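Local atomic coordinates of alkaline phosphatase D (Bacillus subtilis, PDB entry 2YEQ), a protein that hydrolyses phosphate esters as a phosphodiesterase and alkaline phosphatase, using an active site that holds iron and calcium ions. Residues A[123-129]-A[408-414]; A[137-143]-A[441-445]; A[275-279]-A[305-310]. All coordinates share one frame; numbering follows the deposited sequence.

Interaction 1. Residues A[123-129]-A[408-414]; sequences SCQQYEH and TSITSGG. With FE (Fe (III) ion), chain B.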
ATOM      1  N   SER A 123      -1.750  -4.375   0.098  1.00 16.27           N
ATOM      2  CA  SER A 123      -1.234  -3.920  -1.198  1.00 17.40           C
ATOM      3  C   SER A 123      -1.782  -4.807  -2.277  1.00 16.86           C
ATOM      4  O   SER A 123      -2.322  -5.879  -1.994  1.00 18.08           O
ATOM      5  CB  SER A 123       0.301  -4.001  -1.191  1.00 16.96           C
ATOM      6  OG  SER A 123       0.715  -5.344  -1.127  1.00 18.34           O
ATOM      7  N   CYS A 124      -1.643  -4.374  -3.533  1.00 16.93           N
ATOM      8  CA  CYS A 124      -1.725  -5.270  -4.695  1.00 15.59           C
ATOM      9  C   CYS A 124      -3.094  -5.945  -4.904  1.00 15.75           C
ATOM     10  O   CYS A 124      -3.322  -7.149  -4.630  1.00 16.81           O
ATOM     11  CB  CYS A 124      -0.565  -6.281  -4.708  1.00 16.00           C
ATOM     12  SG  CYS A 124       1.122  -5.506  -4.884  1.00 18.01           S
ATOM     13  N   GLN A 125      -3.995  -5.161  -5.476  1.00 17.64           N
ATOM     14  CA  GLN A 125      -5.385  -5.570  -5.629  1.00 17.08           C
ATOM     15  C   GLN A 125      -5.861  -5.608  -7.084  1.00 17.64           C
ATOM     16  O   GLN A 125      -6.915  -5.064  -7.403  1.00 19.00           O
ATOM     17  CB  GLN A 125      -6.281  -4.666  -4.781  1.00 17.20           C
ATOM     18  CG  GLN A 125      -6.174  -3.171  -5.032  1.00 16.85           C
ATOM     19  CD  GLN A 125      -6.617  -2.364  -3.867  1.00 17.27           C
ATOM     20  OE1 GLN A 125      -6.405  -2.754  -2.702  1.00 16.37           O
ATOM     21  NE2 GLN A 125      -7.209  -1.203  -4.142  1.00 16.32           N
ATOM     22  N   GLN A 126      -5.110  -6.303  -7.930  1.00 16.93           N
ATOM     23  CA  GLN A 126      -5.437  -6.420  -9.352  1.00 18.38           C
ATOM     24  C   GLN A 126      -6.920  -6.842  -9.449  1.00 19.84           C
ATOM     25  O   GLN A 126      -7.293  -7.932  -9.052  1.00 21.26           O
ATOM     26  CB  GLN A 126      -4.537  -7.440 -10.054  1.00 17.59           C
ATOM     27  CG  GLN A 126      -4.005  -7.036 -11.434  1.00 19.28           C
ATOM     28  CD  GLN A 126      -5.068  -7.063 -12.552  1.00 21.02           C
ATOM     29  OE1 GLN A 126      -6.205  -6.746 -12.310  1.00 20.70           O
ATOM     30  NE2 GLN A 126      -4.672  -7.446 -13.783  1.00 22.89           N
ATOM     31  N   TYR A 127      -7.750  -5.951  -9.971  1.00 19.00           N
ATOM     32  CA  TYR A 127      -9.206  -6.143 -10.023  1.00 18.32           C
ATOM     33  C   TYR A 127      -9.598  -7.381 -10.781  1.00 19.74           C
ATOM     34  O   TYR A 127     -10.574  -8.084 -10.421  1.00 17.59           O
ATOM     35  CB  TYR A 127      -9.839  -4.897 -10.646  1.00 18.38           C
ATOM     36  CG  TYR A 127     -11.350  -4.842 -10.772  1.00 18.26           C
ATOM     37  CD1 TYR A 127     -12.142  -4.343  -9.724  1.00 19.50           C
ATOM     38  CD2 TYR A 127     -11.981  -5.225 -11.943  1.00 19.54           C
ATOM     39  CE1 TYR A 127     -13.515  -4.252  -9.856  1.00 20.17           C
ATOM     40  CE2 TYR A 127     -13.359  -5.146 -12.071  1.00 20.23           C
ATOM     41  CZ  TYR A 127     -14.115  -4.666 -11.035  1.00 20.61           C
ATOM     42  OH  TYR A 127     -15.490  -4.598 -11.164  1.00 26.10           O
ATOM     43  N   GLU A 128      -8.822  -7.687 -11.810  1.00 18.09           N
ATOM     44  CA  GLU A 128      -9.155  -8.803 -12.681  1.00 18.70           C
ATOM     45  C   GLU A 128      -8.829 -10.163 -12.061  1.00 19.81           C
ATOM     46  O   GLU A 128      -9.381 -11.190 -12.492  1.00 19.74           O
ATOM     47  CB  GLU A 128      -8.368  -8.701 -13.990  1.00 21.38           C
ATOM     48  CG  GLU A 128      -8.549  -7.384 -14.749  1.00 21.25           C
ATOM     49  CD  GLU A 128      -7.774  -7.408 -16.073  1.00 23.59           C
ATOM     50  OE1 GLU A 128      -6.529  -7.722 -16.067  1.00 19.58           O
ATOM     51  OE2 GLU A 128      -8.427  -7.180 -17.116  1.00 24.00           O
ATOM     52  N   HIS A 129      -7.917 -10.182 -11.088  1.00 17.73           N
ATOM     53  CA  HIS A 129      -7.392 -11.450 -10.569  1.00 18.51           C
ATOM     54  C   HIS A 129      -8.267 -12.116  -9.501  1.00 19.52           C
ATOM     55  O   HIS A 129      -8.114 -13.310  -9.239  1.00 17.37           O
ATOM     56  CB  HIS A 129      -5.968 -11.263 -10.046  1.00 18.86           C
ATOM     57  CG  HIS A 129      -4.978 -11.026 -11.145  1.00 20.14           C
ATOM     58  ND1 HIS A 129      -3.614 -11.083 -10.958  1.00 20.86           N
ATOM     59  CD2 HIS A 129      -5.167 -10.767 -12.464  1.00 19.61           C
ATOM     60  CE1 HIS A 129      -3.007 -10.842 -12.108  1.00 20.53           C
ATOM     61  NE2 HIS A 129      -3.927 -10.649 -13.036  1.00 19.82           N
ATOM     62  N   THR A 408       1.309 -10.296   1.711  1.00 18.41           N
ATOM     63  CA  THR A 408       0.741 -10.794   0.474  1.00 18.49           C
ATOM     64  C   THR A 408      -0.174  -9.753  -0.205  1.00 17.26           C
ATOM     65  O   THR A 408      -0.465  -8.696   0.341  1.00 17.60           O
ATOM     66  CB  THR A 408      -0.045 -12.056   0.766  1.00 18.65           C
ATOM     67  OG1 THR A 408      -0.447 -12.692  -0.446  1.00 18.72           O
ATOM     68  CG2 THR A 408      -1.243 -11.764   1.699  1.00 17.02           C
ATOM     69  N   SER A 409      -0.632 -10.086  -1.390  1.00 17.60           N
ATOM     70  CA  SER A 409      -1.525  -9.226  -2.141  1.00 17.27           C
ATOM     71  C   SER A 409      -2.999  -9.507  -1.775  1.00 17.69           C
ATOM     72  O   SER A 409      -3.347 -10.633  -1.391  1.00 16.71           O
ATOM     73  CB  SER A 409      -1.324  -9.520  -3.602  1.00 16.19           C
ATOM     74  OG  SER A 409      -1.333 -10.918  -3.848  1.00 16.79           O
ATOM     75  N   ILE A 410      -3.827  -8.477  -1.906  1.00 17.57           N
ATOM     76  CA  ILE A 410      -5.289  -8.586  -1.762  1.00 15.69           C
ATOM     77  C   ILE A 410      -5.841  -9.548  -2.798  1.00 16.94           C
ATOM     78  O   ILE A 410      -6.678 -10.403  -2.471  1.00 17.02           O
ATOM     79  CB  ILE A 410      -5.935  -7.196  -1.872  1.00 16.50           C
ATOM     80  CG1 ILE A 410      -5.568  -6.343  -0.662  1.00 17.92           C
ATOM     81  CG2 ILE A 410      -7.452  -7.280  -2.091  1.00 15.70           C
ATOM     82  CD1 ILE A 410      -6.377  -6.670   0.663  1.00 16.20           C
ATOM     83  N   THR A 411      -5.393  -9.420  -4.060  1.00 15.67           N
ATOM     84  CA  THR A 411      -5.756 -10.356  -5.126  1.00 16.04           C
ATOM     85  C   THR A 411      -4.669 -10.712  -6.151  1.00 15.79           C
ATOM     86  O   THR A 411      -4.763 -11.739  -6.794  1.00 17.34           O
ATOM     87  CB  THR A 411      -6.900  -9.773  -5.998  1.00 18.37           C
ATOM     88  OG1 THR A 411      -6.549  -8.431  -6.367  1.00 17.09           O
ATOM     89  CG2 THR A 411      -8.251  -9.807  -5.221  1.00 16.94           C
ATOM     90  N   SER A 412      -3.690  -9.840  -6.368  1.00 14.81           N
ATOM     91  CA  SER A 412      -2.765 -10.013  -7.512  1.00 16.01           C
ATOM     92  C   SER A 412      -2.120 -11.375  -7.448  1.00 18.84           C
ATOM     93  O   SER A 412      -1.617 -11.786  -6.391  1.00 20.16           O
ATOM     94  CB  SER A 412      -1.682  -8.933  -7.525  1.00 15.28           C
ATOM     95  OG  SER A 412      -2.263  -7.658  -7.475  1.00 13.75           O
ATOM     96  N   GLY A 413      -2.218 -12.095  -8.559  1.00 17.73           N
ATOM     97  CA  GLY A 413      -1.628 -13.418  -8.693  1.00 18.98           C
ATOM     98  C   GLY A 413      -2.610 -14.558  -8.566  1.00 18.44           C
ATOM     99  O   GLY A 413      -2.313 -15.681  -8.961  1.00 20.84           O
ATOM    100  N   GLY A 414      -3.808 -14.282  -8.059  1.00 18.43           N
ATOM    101  CA  GLY A 414      -4.843 -15.315  -8.036  1.00 18.88           C
ATOM    102  C   GLY A 414      -4.812 -16.143  -6.757  1.00 19.89           C
ATOM    103  O   GLY A 414      -4.349 -15.676  -5.713  1.00 21.17           O
TER
HETATM  104 FE    FE B1524       1.280  -5.745  -7.376  1.00 17.60          FE
HETATM  105  O   HOH W   1      -2.496  -7.180   1.148  1.00 15.42           O

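Interaction 2. Residues A[137-143]-A[441-445]; sequences HMAKEKL and GYVRC. With EDO (1,2-ethanediol), chain C.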
ATOM      1  N   HIS A 137     -13.606  -9.057   4.934  1.00 21.40           N
ATOM      2  CA  HIS A 137     -13.044  -9.459   6.228  1.00 20.99           C
ATOM      3  C   HIS A 137     -12.353  -8.326   6.979  1.00 22.88           C
ATOM      4  O   HIS A 137     -12.517  -8.202   8.206  1.00 19.87           O
ATOM      5  CB  HIS A 137     -12.086 -10.648   6.063  1.00 21.63           C
ATOM      6  CG  HIS A 137     -12.753 -11.890   5.559  1.00 22.59           C
ATOM      7  ND1 HIS A 137     -13.758 -12.534   6.260  1.00 23.84           N
ATOM      8  CD2 HIS A 137     -12.569 -12.602   4.423  1.00 22.01           C
ATOM      9  CE1 HIS A 137     -14.141 -13.604   5.584  1.00 24.56           C
ATOM     10  NE2 HIS A 137     -13.440 -13.667   4.462  1.00 25.32           N
ATOM     11  N   MET A 138     -11.593  -7.476   6.278  1.00 19.26           N
ATOM     12  CA  MET A 138     -10.892  -6.424   6.956  1.00 19.25           C
ATOM     13  C   MET A 138     -11.853  -5.462   7.627  1.00 18.93           C
ATOM     14  O   MET A 138     -11.566  -4.960   8.712  1.00 18.96           O
ATOM     15  CB  MET A 138      -9.993  -5.636   5.998  1.00 19.85           C
ATOM     16  CG  MET A 138      -9.046  -4.696   6.687  1.00 20.74           C
ATOM     17  SD  MET A 138      -8.166  -3.590   5.555  1.00 21.72           S
ATOM     18  CE  MET A 138      -7.175  -4.824   4.747  1.00 19.78           C
ATOM     19  N   ALA A 139     -12.978  -5.191   6.963  1.00 21.54           N
ATOM     20  CA  ALA A 139     -13.973  -4.231   7.462  1.00 22.46           C
ATOM     21  C   ALA A 139     -14.575  -4.682   8.807  1.00 23.37           C
ATOM     22  O   ALA A 139     -15.166  -3.885   9.499  1.00 23.72           O
ATOM     23  CB  ALA A 139     -15.082  -4.022   6.431  1.00 21.07           C
ATOM     24  N   LYS A 140     -14.437  -5.959   9.141  1.00 25.62           N
ATOM     25  CA  LYS A 140     -14.925  -6.491  10.431  1.00 27.44           C
ATOM     26  C   LYS A 140     -13.853  -6.483  11.536  1.00 30.57           C
ATOM     27  O   LYS A 140     -14.144  -6.850  12.679  1.00 27.31           O
ATOM     28  CB  LYS A 140     -15.454  -7.907  10.225  1.00 29.60           C
ATOM     29  CG  LYS A 140     -16.668  -7.970   9.286  1.00 33.06           C
ATOM     30  CD  LYS A 140     -16.929  -9.383   8.829  1.00 42.19           C
ATOM     31  CE  LYS A 140     -18.392  -9.619   8.440  1.00 50.85           C
ATOM     32  NZ  LYS A 140     -18.520 -10.808   7.536  1.00 52.98           N
ATOM     33  N   GLU A 141     -12.626  -6.059  11.206  1.00 24.54           N
ATOM     34  CA  GLU A 141     -11.530  -6.048  12.172  1.00 23.68           C
ATOM     35  C   GLU A 141     -11.681  -4.842  13.063  1.00 23.12           C
ATOM     36  O   GLU A 141     -12.285  -3.851  12.676  1.00 22.50           O
ATOM     37  CB  GLU A 141     -10.136  -5.968  11.487  1.00 23.30           C
ATOM     38  CG  GLU A 141      -9.786  -7.116  10.527  1.00 21.73           C
ATOM     39  CD  GLU A 141      -9.149  -8.323  11.204  1.00 25.44           C
ATOM     40  OE1 GLU A 141      -9.089  -8.374  12.457  1.00 25.39           O
ATOM     41  OE2 GLU A 141      -8.710  -9.230  10.478  1.00 23.09           O
ATOM     42  N   LYS A 142     -11.095  -4.904  14.255  1.00 24.91           N
ATOM     43  CA  LYS A 142     -11.068  -3.748  15.130  1.00 27.08           C
ATOM     44  C   LYS A 142      -9.723  -3.075  14.995  1.00 27.90           C
ATOM     45  O   LYS A 142      -8.770  -3.487  15.625  1.00 29.91           O
ATOM     46  CB  LYS A 142     -11.312  -4.155  16.591  1.00 36.11           C
ATOM     47  CG  LYS A 142     -12.790  -4.342  16.932  1.00 45.57           C
ATOM     48  CD  LYS A 142     -13.184  -5.811  17.083  1.00 59.47           C
ATOM     49  CE  LYS A 142     -14.512  -6.149  16.370  1.00 66.19           C
ATOM     50  NZ  LYS A 142     -15.713  -5.596  17.070  1.00 67.30           N
ATOM     51  N   LEU A 143      -9.650  -2.025  14.183  1.00 24.57           N
ATOM     52  CA  LEU A 143      -8.366  -1.391  13.869  1.00 23.80           C
ATOM     53  C   LEU A 143      -8.418   0.071  14.185  1.00 21.62           C
ATOM     54  O   LEU A 143      -9.482   0.691  14.080  1.00 22.00           O
ATOM     55  CB  LEU A 143      -8.055  -1.565  12.373  1.00 22.78           C
ATOM     56  CG  LEU A 143      -8.189  -2.951  11.776  1.00 22.48           C
ATOM     57  CD1 LEU A 143      -8.038  -2.850  10.242  1.00 20.90           C
ATOM     58  CD2 LEU A 143      -7.171  -3.927  12.408  1.00 21.29           C
ATOM     59  N   GLY A 441      -4.683 -12.053   1.009  1.00 17.68           N
ATOM     60  CA  GLY A 441      -5.153 -11.514   2.268  1.00 18.55           C
ATOM     61  C   GLY A 441      -4.451 -10.209   2.597  1.00 19.89           C
ATOM     62  O   GLY A 441      -4.203  -9.363   1.722  1.00 21.15           O
ATOM     63  N   TYR A 442      -4.111 -10.063   3.867  1.00 16.97           N
ATOM     64  CA  TYR A 442      -3.530  -8.845   4.402  1.00 16.98           C
ATOM     65  C   TYR A 442      -2.892  -9.176   5.741  1.00 15.82           C
ATOM     66  O   TYR A 442      -2.938 -10.317   6.176  1.00 19.57           O
ATOM     67  CB  TYR A 442      -4.587  -7.742   4.582  1.00 18.44           C
ATOM     68  CG  TYR A 442      -5.738  -8.091   5.512  1.00 20.02           C
ATOM     69  CD1 TYR A 442      -5.665  -7.853   6.888  1.00 21.57           C
ATOM     70  CD2 TYR A 442      -6.891  -8.646   5.009  1.00 20.84           C
ATOM     71  CE1 TYR A 442      -6.729  -8.178   7.732  1.00 21.71           C
ATOM     72  CE2 TYR A 442      -7.948  -8.972   5.817  1.00 20.93           C
ATOM     73  CZ  TYR A 442      -7.863  -8.756   7.180  1.00 20.98           C
ATOM     74  OH  TYR A 442      -8.950  -9.080   7.953  1.00 23.77           O
ATOM     75  N   VAL A 443      -2.237  -8.202   6.340  1.00 17.83           N
ATOM     76  CA  VAL A 443      -1.476  -8.394   7.576  1.00 17.48           C
ATOM     77  C   VAL A 443      -2.051  -7.488   8.636  1.00 19.01           C
ATOM     78  O   VAL A 443      -2.365  -6.320   8.389  1.00 19.45           O
ATOM     79  CB  VAL A 443       0.047  -8.123   7.379  1.00 18.84           C
ATOM     80  CG1 VAL A 443       0.797  -8.341   8.664  1.00 16.71           C
ATOM     81  CG2 VAL A 443       0.600  -8.991   6.254  1.00 17.34           C
ATOM     82  N   ARG A 444      -2.294  -8.056   9.822  1.00 18.83           N
ATOM     83  CA  ARG A 444      -2.789  -7.283  10.957  1.00 19.82           C
ATOM     84  C   ARG A 444      -1.713  -7.175  12.037  1.00 21.32           C
ATOM     85  O   ARG A 444      -1.183  -8.189  12.491  1.00 24.64           O
ATOM     86  CB  ARG A 444      -4.029  -7.982  11.550  1.00 21.06           C
ATOM     87  CG  ARG A 444      -4.651  -7.250  12.721  1.00 22.75           C
ATOM     88  CD  ARG A 444      -5.873  -8.020  13.262  1.00 23.37           C
ATOM     89  NE  ARG A 444      -5.482  -9.291  13.838  1.00 23.48           N
ATOM     90  CZ  ARG A 444      -6.265 -10.362  13.996  1.00 26.29           C
ATOM     91  NH1 ARG A 444      -7.540 -10.364  13.628  1.00 25.79           N
ATOM     92  NH2 ARG A 444      -5.761 -11.456  14.545  1.00 28.10           N
ATOM     93  N   CYS A 445      -1.397  -5.960  12.453  1.00 21.16           N
ATOM     94  CA  CYS A 445      -0.348  -5.748  13.431  1.00 21.44           C
ATOM     95  C   CYS A 445      -0.939  -5.242  14.758  1.00 23.41           C
ATOM     96  O   CYS A 445      -1.776  -4.345  14.769  1.00 22.33           O
ATOM     97  CB  CYS A 445       0.705  -4.780  12.895  1.00 23.14           C
ATOM     98  SG  CYS A 445       1.691  -5.541  11.534  1.00 26.01           S
TER
HETATM   99  C1  EDO C 561     -12.534   3.342  13.356  1.00 42.30           C
HETATM  100  O1  EDO C 561     -12.694   4.247  12.272  1.00 38.29           O
HETATM  101  C2  EDO C 561     -11.082   3.311  13.789  1.00 42.77           C
HETATM  102  O2  EDO C 561     -11.046   2.672  15.070  1.00 42.37           O

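Interaction 3. Residues A[275-279]-A[305-310]; sequences VLDTR and LLGKEQ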
ATOM      1  N   VAL A 275       6.257   7.035   6.351  1.00 17.10           N
ATOM      2  CA  VAL A 275       5.616   6.551   5.140  1.00 17.05           C
ATOM      3  C   VAL A 275       6.475   7.020   3.935  1.00 16.44           C
ATOM      4  O   VAL A 275       6.579   8.212   3.682  1.00 17.23           O
ATOM      5  CB  VAL A 275       4.162   7.104   5.033  1.00 17.84           C
ATOM      6  CG1 VAL A 275       3.491   6.581   3.810  1.00 17.53           C
ATOM      7  CG2 VAL A 275       3.340   6.710   6.311  1.00 16.25           C
ATOM      8  N   LEU A 276       7.089   6.070   3.240  1.00 15.93           N
ATOM      9  CA  LEU A 276       8.068   6.365   2.222  1.00 17.53           C
ATOM     10  C   LEU A 276       7.450   6.338   0.822  1.00 17.24           C
ATOM     11  O   LEU A 276       6.309   5.812   0.594  1.00 17.07           O
ATOM     12  CB  LEU A 276       9.206   5.347   2.272  1.00 17.37           C
ATOM     13  CG  LEU A 276       9.883   5.123   3.637  1.00 17.83           C
ATOM     14  CD1 LEU A 276      11.078   4.156   3.490  1.00 15.01           C
ATOM     15  CD2 LEU A 276      10.287   6.427   4.295  1.00 16.70           C
ATOM     16  N   ASP A 277       8.227   6.898  -0.107  1.00 17.16           N
ATOM     17  CA  ASP A 277       7.931   6.887  -1.542  1.00 16.08           C
ATOM     18  C   ASP A 277       9.194   6.463  -2.270  1.00 16.61           C
ATOM     19  O   ASP A 277      10.119   7.254  -2.442  1.00 17.05           O
ATOM     20  CB  ASP A 277       7.449   8.291  -1.936  1.00 17.19           C
ATOM     21  CG  ASP A 277       7.065   8.418  -3.432  1.00 15.87           C
ATOM     22  OD1 ASP A 277       7.262   7.472  -4.220  1.00 16.34           O
ATOM     23  OD2 ASP A 277       6.547   9.502  -3.764  1.00 19.55           O
ATOM     24  N   THR A 278       9.237   5.197  -2.670  1.00 15.82           N
ATOM     25  CA  THR A 278      10.403   4.621  -3.291  1.00 17.24           C
ATOM     26  C   THR A 278      10.284   4.551  -4.819  1.00 18.39           C
ATOM     27  O   THR A 278      11.098   3.892  -5.457  1.00 20.99           O
ATOM     28  CB  THR A 278      10.699   3.206  -2.725  1.00 16.25           C
ATOM     29  OG1 THR A 278       9.589   2.316  -2.982  1.00 17.50           O
ATOM     30  CG2 THR A 278      10.996   3.279  -1.176  1.00 15.39           C
ATOM     31  N   ARG A 279       9.253   5.191  -5.384  1.00 18.87           N
ATOM     32  CA  ARG A 279       9.078   5.288  -6.838  1.00 16.91           C
ATOM     33  C   ARG A 279       9.421   6.635  -7.417  1.00 17.24           C
ATOM     34  O   ARG A 279      10.045   6.691  -8.479  1.00 18.55           O
ATOM     35  CB  ARG A 279       7.630   4.996  -7.262  1.00 17.00           C
ATOM     36  CG  ARG A 279       7.277   3.551  -7.244  1.00 17.00           C
ATOM     37  CD  ARG A 279       7.973   2.724  -8.259  1.00 17.09           C
ATOM     38  NE  ARG A 279       7.800   1.317  -7.931  1.00 16.24           N
ATOM     39  CZ  ARG A 279       8.486   0.302  -8.438  1.00 16.54           C
ATOM     40  NH1 ARG A 279       9.423   0.474  -9.394  1.00 18.56           N
ATOM     41  NH2 ARG A 279       8.246  -0.917  -7.989  1.00 15.75           N
ATOM     42  N   LEU A 305      17.252   5.227  -4.006  1.00 22.43           N
ATOM     43  CA  LEU A 305      15.821   4.859  -4.090  1.00 22.75           C
ATOM     44  C   LEU A 305      15.001   6.037  -3.628  1.00 20.55           C
ATOM     45  O   LEU A 305      13.975   6.357  -4.224  1.00 22.07           O
ATOM     46  CB  LEU A 305      15.457   3.679  -3.181  1.00 25.19           C
ATOM     47  CG  LEU A 305      15.311   2.269  -3.705  1.00 30.45           C
ATOM     48  CD1 LEU A 305      14.954   1.365  -2.497  1.00 29.54           C
ATOM     49  CD2 LEU A 305      14.272   2.112  -4.816  1.00 24.11           C
ATOM     50  N   LEU A 306      15.445   6.682  -2.550  1.00 20.52           N
ATOM     51  CA  LEU A 306      14.637   7.661  -1.859  1.00 19.48           C
ATOM     52  C   LEU A 306      14.837   9.044  -2.395  1.00 19.54           C
ATOM     53  O   LEU A 306      13.961   9.917  -2.212  1.00 18.42           O
ATOM     54  CB  LEU A 306      14.989   7.704  -0.370  1.00 21.15           C
ATOM     55  CG  LEU A 306      14.812   6.438   0.456  1.00 22.05           C
ATOM     56  CD1 LEU A 306      15.292   6.693   1.903  1.00 21.73           C
ATOM     57  CD2 LEU A 306      13.335   5.964   0.400  1.00 20.41           C
ATOM     58  N   GLY A 307      16.006   9.279  -3.000  1.00 19.47           N
ATOM     59  CA  GLY A 307      16.442  10.630  -3.291  1.00 20.15           C
ATOM     60  C   GLY A 307      17.034  11.253  -2.053  1.00 23.77           C
ATOM     61  O   GLY A 307      16.714  10.841  -0.920  1.00 22.27           O
ATOM     62  N   LYS A 308      17.867  12.273  -2.256  1.00 24.31           N
ATOM     63  CA  LYS A 308      18.673  12.844  -1.185  1.00 27.94           C
ATOM     64  C   LYS A 308      17.842  13.471  -0.085  1.00 25.37           C
ATOM     65  O   LYS A 308      18.145  13.277   1.085  1.00 22.63           O
ATOM     66  CB  LYS A 308      19.659  13.891  -1.732  1.00 33.90           C
ATOM     67  CG  LYS A 308      20.452  14.664  -0.652  1.00 46.23           C
ATOM     68  CD  LYS A 308      21.961  14.434  -0.751  1.00 63.95           C
ATOM     69  CE  LYS A 308      22.362  13.035  -0.263  1.00 74.60           C
ATOM     70  NZ  LYS A 308      23.296  13.083   0.911  1.00 77.03           N
ATOM     71  N   GLU A 309      16.813  14.223  -0.454  1.00 24.32           N
ATOM     72  CA  GLU A 309      15.984  14.938   0.520  1.00 26.65           C
ATOM     73  C   GLU A 309      15.208  13.970   1.415  1.00 24.13           C
ATOM     74  O   GLU A 309      15.158  14.153   2.624  1.00 21.38           O
ATOM     75  CB  GLU A 309      14.970  15.846  -0.165  1.00 34.40           C
ATOM     76  CG  GLU A 309      15.145  17.315   0.113  1.00 50.47           C
ATOM     77  CD  GLU A 309      15.586  18.074  -1.126  1.00 66.33           C
ATOM     78  OE1 GLU A 309      16.651  17.723  -1.691  1.00 80.73           O
ATOM     79  OE2 GLU A 309      14.858  19.002  -1.542  1.00 72.65           O
ATOM     80  N   GLN A 310      14.583  12.964   0.804  1.00 21.43           N
ATOM     81  CA  GLN A 310      13.809  12.002   1.558  1.00 19.44           C
ATOM     82  C   GLN A 310      14.717  11.182   2.468  1.00 23.07           C
ATOM     83  O   GLN A 310      14.318  10.813   3.578  1.00 19.28           O
ATOM     84  CB  GLN A 310      13.049  11.078   0.637  1.00 19.19           C
ATOM     85  CG  GLN A 310      12.135  10.132   1.374  1.00 18.97           C
ATOM     86  CD  GLN A 310      11.307   9.271   0.463  1.00 19.18           C
ATOM     87  OE1 GLN A 310      11.511   9.216  -0.777  1.00 22.90           O
ATOM     88  NE2 GLN A 310      10.377   8.575   1.050  1.00 15.40           N
TER
HETATM   89  O   HOH W   2      11.587   7.462  -4.773  1.00 16.33           O

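Interaction 1. Residues A[123-129]-A[408-414]
The carbonyls of Ser123 and Cys124 receive backbone N-H groups from the 408-414 loop: Ile410 N bonds to Ser123 O at 3.0 Å, and Thr411 N and Ser412 N both bond to Cys124 O. The two loops follow strands 117-122 and 400-406 in the phosphatase domain, whose family belongs to the calcineurin clan of metal-dependent phosphatases. Thr411 N lies in the plane of the Cys124 carbonyl, while Ser412 N stands above it. This double grip probably helps to position Cys124, a metal ligand. Cys124 SG is anti to its carbonyl carbon (chi1 -63°) and binds the iron(III) ion at 2.5 Å; Asp151, Tyr154 and His382 are further ligands. Cys124 CB packs on Ser409 CB at 3.5 Å.

Ser412 OG accepts from Gln126 N at 3.2 Å and is also hydrogen-bonded to the hydroxyl of Tyr154, so it is a second-shell contact of the iron site. Thr411 OG1 donates to Gln126 O at 2.8 Å. His129 N reaches that same oxygen from the opposite face of its plane.

A type II turn runs from Thr411 to Gly414 and meets the edge of the His129 ring. Gln126 CG covers one ring face. His129 NE2 bonds to the carbonyl of Tyr161, and His129 ND1, in the ring plane, accepts a nearly straight bond (175°) from Gly413 N at 3.0 Å.

Interaction 2. Residues A[137-143]-A[441-445]
Glu141 faces Tyr442 and Arg444, two residues that point from the same side of strand 440-448. Each carboxylate oxygen has its own partner on the strand. OE1 of Glu141 takes Arg444 NH1 at 2.8 Å through its syn lone pair, and this bond is part of a salt bridge. OE2 of Glu141 takes Tyr442 OH at 2.5 Å through its anti lone pair. The carboxylate stands nearly perpendicular to the guanidinium (84°) and to the tyrosine ring, yet each oxygen lies in the plane of the group it meets. A bend at chi2 (-87°) brings the carboxylate round between them. OE2 also has a salt bridge to Arg457 NE, and Arg444 NH2 has one to Asp455 on strand 451-459.

Met138 supplies the apolar part. Its CE lies over one face of the Tyr442 ring, 3.7 Å from Tyr442 CG, in a CH-pi contact. Its sulfur stands farther off above the same ring, a Met-aromatic contact. A type I turn from Met138 to Glu141, with Glu141 N bonded to Met138 O at 2.9 Å, sets the two residues side by side. The contact thus ties the link after helix 133-138, in the beta-alpha-beta unit from strand 117-122 to strand 145-148, to the neighbouring antiparallel strand.

Replacing Glu141 by an alanine would probably leave Tyr442 OH without this acceptor, and the neighbouring Arg444 NH1 and Arg457 NE without their shared carboxylate, though Arg444 would keep Asp455. With two arginines and a phenol hydroxyl around it, the carboxylate is likely to stay ionised.

Interaction 3. Residues A[275-279]-A[305-310]
Leu306 lays its CD2 methyl over the methyl of Thr278, with Leu306 CD2 3.9 Å from Thr278 CG2. The same CD2 also approaches Leu276 CD1, at 4.2 Å. The Thr278 rotamer explains this overlap: OG1 sits between the backbone N and the carbonyl carbon (chi1 61°), which turns the methyl to Leu306 and the hydroxyl to Gln331, its hydrogen-bond partner. Leu305 CD2 packs against the carbonyl of Thr278, 3.7 Å from Thr278 O. Here the loop after strand 271-275 packs against the start of helix 308-320, where Gly307 holds the N-cap position. Strand 271-275 belongs to a mixed sheet of the phosphatase domain, and helix 308-320 leads to strand 325-329, its parallel neighbour in that sheet.

From the first turn of the helix, Gln310 reaches across with an extended chain. Its CG is anti to the backbone N (chi1 -175°), and this carries the amide to the backbone of Leu276 and Asp277. Gln310 CD comes within 3.7 Å of Asp277 O.

One water joins the two segments. It donates to Asp277 O at 2.8 Å and to Leu305 O at 2.7 Å. The side chain of Asp277 bonds within its own segment: OD1 accepts from Arg279 N at 3.2 Å, an Asx turn, and also bonds to Trp208 NE1. Arg279 itself forms salt bridges with Asp209, a calcium ligand, and with Asp350.

The chemistry is mixed. Methyl groups make up the apolar part. Two carbonyl oxygens cannot bond each other, so the water supplies both protons and lets these buried acceptors sit near one another.

Overall arrangement
Interactions 1 and 2 are neighbours, with centres about 16 Å apart. They touch where the loop 408-414 meets the start of 441-445: Ser409 O and Gly441 N are 3.1 Å apart, probably a hydrogen bond. Interaction 1 holds the iron ligand Cys124; interaction 2 lies farther along the same pair of chain regions. Interaction 3 is across the centre of the chain, its centre about 25 Å from that of interaction 1 and 27 Å from that of interaction 2. Its link to the metals is indirect: the Thr278 side chain is about 9 Å from a bound calcium ion, and Asp209, the partner of Arg279, shares calcium with the iron ligand Asp151.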